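Local coordinates for protein spartin (Homo sapiens, PDB 4U7I) that serves as a lipophagy receptor and lipid transfer protein in lipid droplet turnover and, through its MIT domain, binds the ESCRT-III protein IST1, at residues 35-40 against 88-93. Sequence-based numbering, arbitrary orientation.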
loop_
_atom_site.group_PDB
_atom_site.type_symbol
_atom_site.label_atom_id
_atom_site.label_comp_id
_atom_site.label_asym_id
_atom_site.label_seq_id
_atom_site.Cartn_x
_atom_site.Cartn_y
_atom_site.Cartn_z
ATOM N N GLU A 35 -15.296 -6.413 5.752
ATOM C CA GLU A 35 -14.737 -6.520 4.410
ATOM C C GLU A 35 -13.485 -5.680 4.298
ATOM O O GLU A 35 -12.483 -6.106 3.719
ATOM C CB GLU A 35 -15.747 -6.067 3.358
ATOM C CG GLU A 35 -16.269 -7.159 2.467
ATOM C CD GLU A 35 -17.088 -6.606 1.322
ATOM O OE1 GLU A 35 -18.187 -6.078 1.589
ATOM O OE2 GLU A 35 -16.626 -6.679 0.161
ATOM N N ALA A 36 -13.545 -4.474 4.850
ATOM C CA ALA A 36 -12.411 -3.578 4.776
ATOM C C ALA A 36 -11.184 -4.205 5.424
ATOM O O ALA A 36 -10.100 -4.199 4.834
ATOM C CB ALA A 36 -12.742 -2.254 5.431
ATOM N N LYS A 37 -11.350 -4.777 6.613
ATOM C CA LYS A 37 -10.206 -5.339 7.329
ATOM C C LYS A 37 -9.565 -6.434 6.498
ATOM O O LYS A 37 -8.340 -6.561 6.461
ATOM C CB LYS A 37 -10.634 -5.890 8.701
ATOM C CG LYS A 37 -11.026 -4.807 9.697
ATOM C CD LYS A 37 -11.195 -5.350 11.112
ATOM C CE LYS A 37 -12.524 -6.040 11.299
ATOM N NZ LYS A 37 -12.875 -6.198 12.747
ATOM N N ASN A 38 -10.406 -7.208 5.817
ATOM C CA ASN A 38 -9.943 -8.287 4.943
ATOM C C ASN A 38 -9.026 -7.774 3.837
ATOM O O ASN A 38 -7.927 -8.286 3.634
ATOM C CB ASN A 38 -11.126 -9.009 4.314
ATOM C CG ASN A 38 -10.694 -10.110 3.366
ATOM O OD1 ASN A 38 -9.681 -10.770 3.589
ATOM N ND2 ASN A 38 -11.457 -10.306 2.298
ATOM N N TYR A 39 -9.490 -6.766 3.114
ATOM C CA TYR A 39 -8.704 -6.218 2.014
ATOM C C TYR A 39 -7.463 -5.531 2.523
ATOM O O TYR A 39 -6.398 -5.649 1.919
ATOM C CB TYR A 39 -9.545 -5.263 1.183
ATOM C CG TYR A 39 -10.780 -5.928 0.631
ATOM C CD1 TYR A 39 -10.730 -7.211 0.113
ATOM C CD2 TYR A 39 -11.999 -5.279 0.652
ATOM C CE1 TYR A 39 -11.873 -7.821 -0.378
ATOM C CE2 TYR A 39 -13.136 -5.871 0.157
ATOM C CZ TYR A 39 -13.075 -7.140 -0.351
ATOM O OH TYR A 39 -14.235 -7.713 -0.824
ATOM N N TYR A 40 -7.584 -4.815 3.639
ATOM C CA TYR A 40 -6.430 -4.127 4.187
ATOM C C TYR A 40 -5.326 -5.125 4.524
ATOM O O TYR A 40 -4.150 -4.872 4.243
ATOM C CB TYR A 40 -6.803 -3.313 5.434
ATOM C CG TYR A 40 -7.603 -2.039 5.197
ATOM C CD1 TYR A 40 -7.483 -1.304 4.019
ATOM C CD2 TYR A 40 -8.473 -1.567 6.176
ATOM C CE1 TYR A 40 -8.212 -0.123 3.832
ATOM C CE2 TYR A 40 -9.216 -0.406 5.982
ATOM C CZ TYR A 40 -9.086 0.305 4.817
ATOM O OH TYR A 40 -9.828 1.462 4.647
ATOM N N ILE A 88 -7.205 0.524 14.163
ATOM C CA ILE A 88 -8.363 1.287 14.603
ATOM C C ILE A 88 -9.645 0.473 14.436
ATOM O O ILE A 88 -10.482 0.417 15.343
ATOM C CB ILE A 88 -8.459 2.618 13.833
ATOM C CG1 ILE A 88 -7.447 3.624 14.408
ATOM C CG2 ILE A 88 -9.868 3.190 13.904
ATOM C CD1 ILE A 88 -7.892 4.325 15.697
ATOM N N LEU A 89 -9.788 -0.180 13.287
ATOM C CA LEU A 89 -10.966 -1.008 13.041
ATOM C C LEU A 89 -11.003 -2.246 13.924
ATOM O O LEU A 89 -12.072 -2.682 14.351
ATOM C CB LEU A 89 -11.021 -1.446 11.581
ATOM C CG LEU A 89 -11.314 -0.325 10.590
ATOM C CD1 LEU A 89 -11.237 -0.894 9.191
ATOM C CD2 LEU A 89 -12.690 0.282 10.851
ATOM N N GLU A 90 -9.839 -2.832 14.165
ATOM C CA GLU A 90 -9.780 -4.060 14.946
ATOM C C GLU A 90 -10.184 -3.771 16.383
ATOM O O GLU A 90 -10.838 -4.589 17.035
ATOM C CB GLU A 90 -8.381 -4.668 14.871
ATOM C CG GLU A 90 -8.146 -5.431 13.577
ATOM C CD GLU A 90 -6.728 -5.945 13.433
ATOM O OE1 GLU A 90 -5.854 -5.508 14.211
ATOM O OE2 GLU A 90 -6.488 -6.782 12.533
ATOM N N LYS A 91 -9.818 -2.586 16.860
ATOM C CA LYS A 91 -10.115 -2.201 18.234
ATOM C C LYS A 91 -11.450 -1.465 18.364
ATOM O O LYS A 91 -11.820 -1.006 19.458
ATOM C CB LYS A 91 -8.964 -1.362 18.786
ATOM C CG LYS A 91 -7.673 -2.164 18.852
ATOM C CD LYS A 91 -6.567 -1.459 19.600
ATOM C CE LYS A 91 -5.522 -2.461 20.078
ATOM N N GLY A 92 -12.172 -1.374 17.250
ATOM C CA GLY A 92 -13.523 -0.836 17.232
ATOM C C GLY A 92 -13.585 0.629 17.596
ATOM O O GLY A 92 -14.498 1.073 18.305
ATOM N N LEU A 93 -12.604 1.386 17.115
ATOM C CA LEU A 93 -12.468 2.786 17.497
ATOM C C LEU A 93 -12.744 3.718 16.318
ATOM O O LEU A 93 -12.398 4.896 16.356
ATOM C CB LEU A 93 -11.069 3.042 18.067
ATOM C CG LEU A 93 -10.637 2.244 19.302
ATOM C CD1 LEU A 93 -9.191 2.541 19.666
ATOM C CD2 LEU A 93 -11.538 2.555 20.474
#
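The MIT domain of spartin is a three-helix bundle, and here the start of helix 33-51 packs against the C-terminal end of helix 63-90. Leu89 and Lys37 carry the contact between them. Leu89 CG lies anti to the carbonyl carbon and CD1 is anti to CA (chi2 176°), so CD1 reaches across to helix 33-51. There CD1 comes in at the edge of the Tyr40 ring, in its plane, 3.8 Å from Tyr40 CE2; the two side chains cross at about a right angle. Ala36, one turn before Tyr40, adds its methyl, with CB 4.3 Å from Leu89 CD1. Ala36 also touches Thr27 of helix 5-29, and the Tyr40 hydroxyl is hydrogen-bonded to Asp28 there, so these two partners of Leu89 also reach that helix. Tyr40 also packs on an apolar side chain of the bound IST1 peptide.

Lys37 covers the outer side with its aliphatic chain. Its CG is anti to the carbonyl carbon and the chain runs extended to CD, laying both atoms along Leu89 CB. CG sits 3.9 Å from Leu89 CB, and CD meets Glu90 CG, also at 3.9 Å, both side chains crossing the lysine obliquely. A bend at chi3 (-79°) turns the far end, and the ammonium forms a salt bridge with Glu34, one turn back. Glu90 meets the lysine through its CG alone; its OE2 stays 6.4 Å from Lys37 NZ. Just beyond, the helix stops in a Schellman motif: Gly92 takes positive phi (65°), its N bonds weakly to Leu89 O, and Leu93 N reaches back to Ile88 O at 2.9 Å.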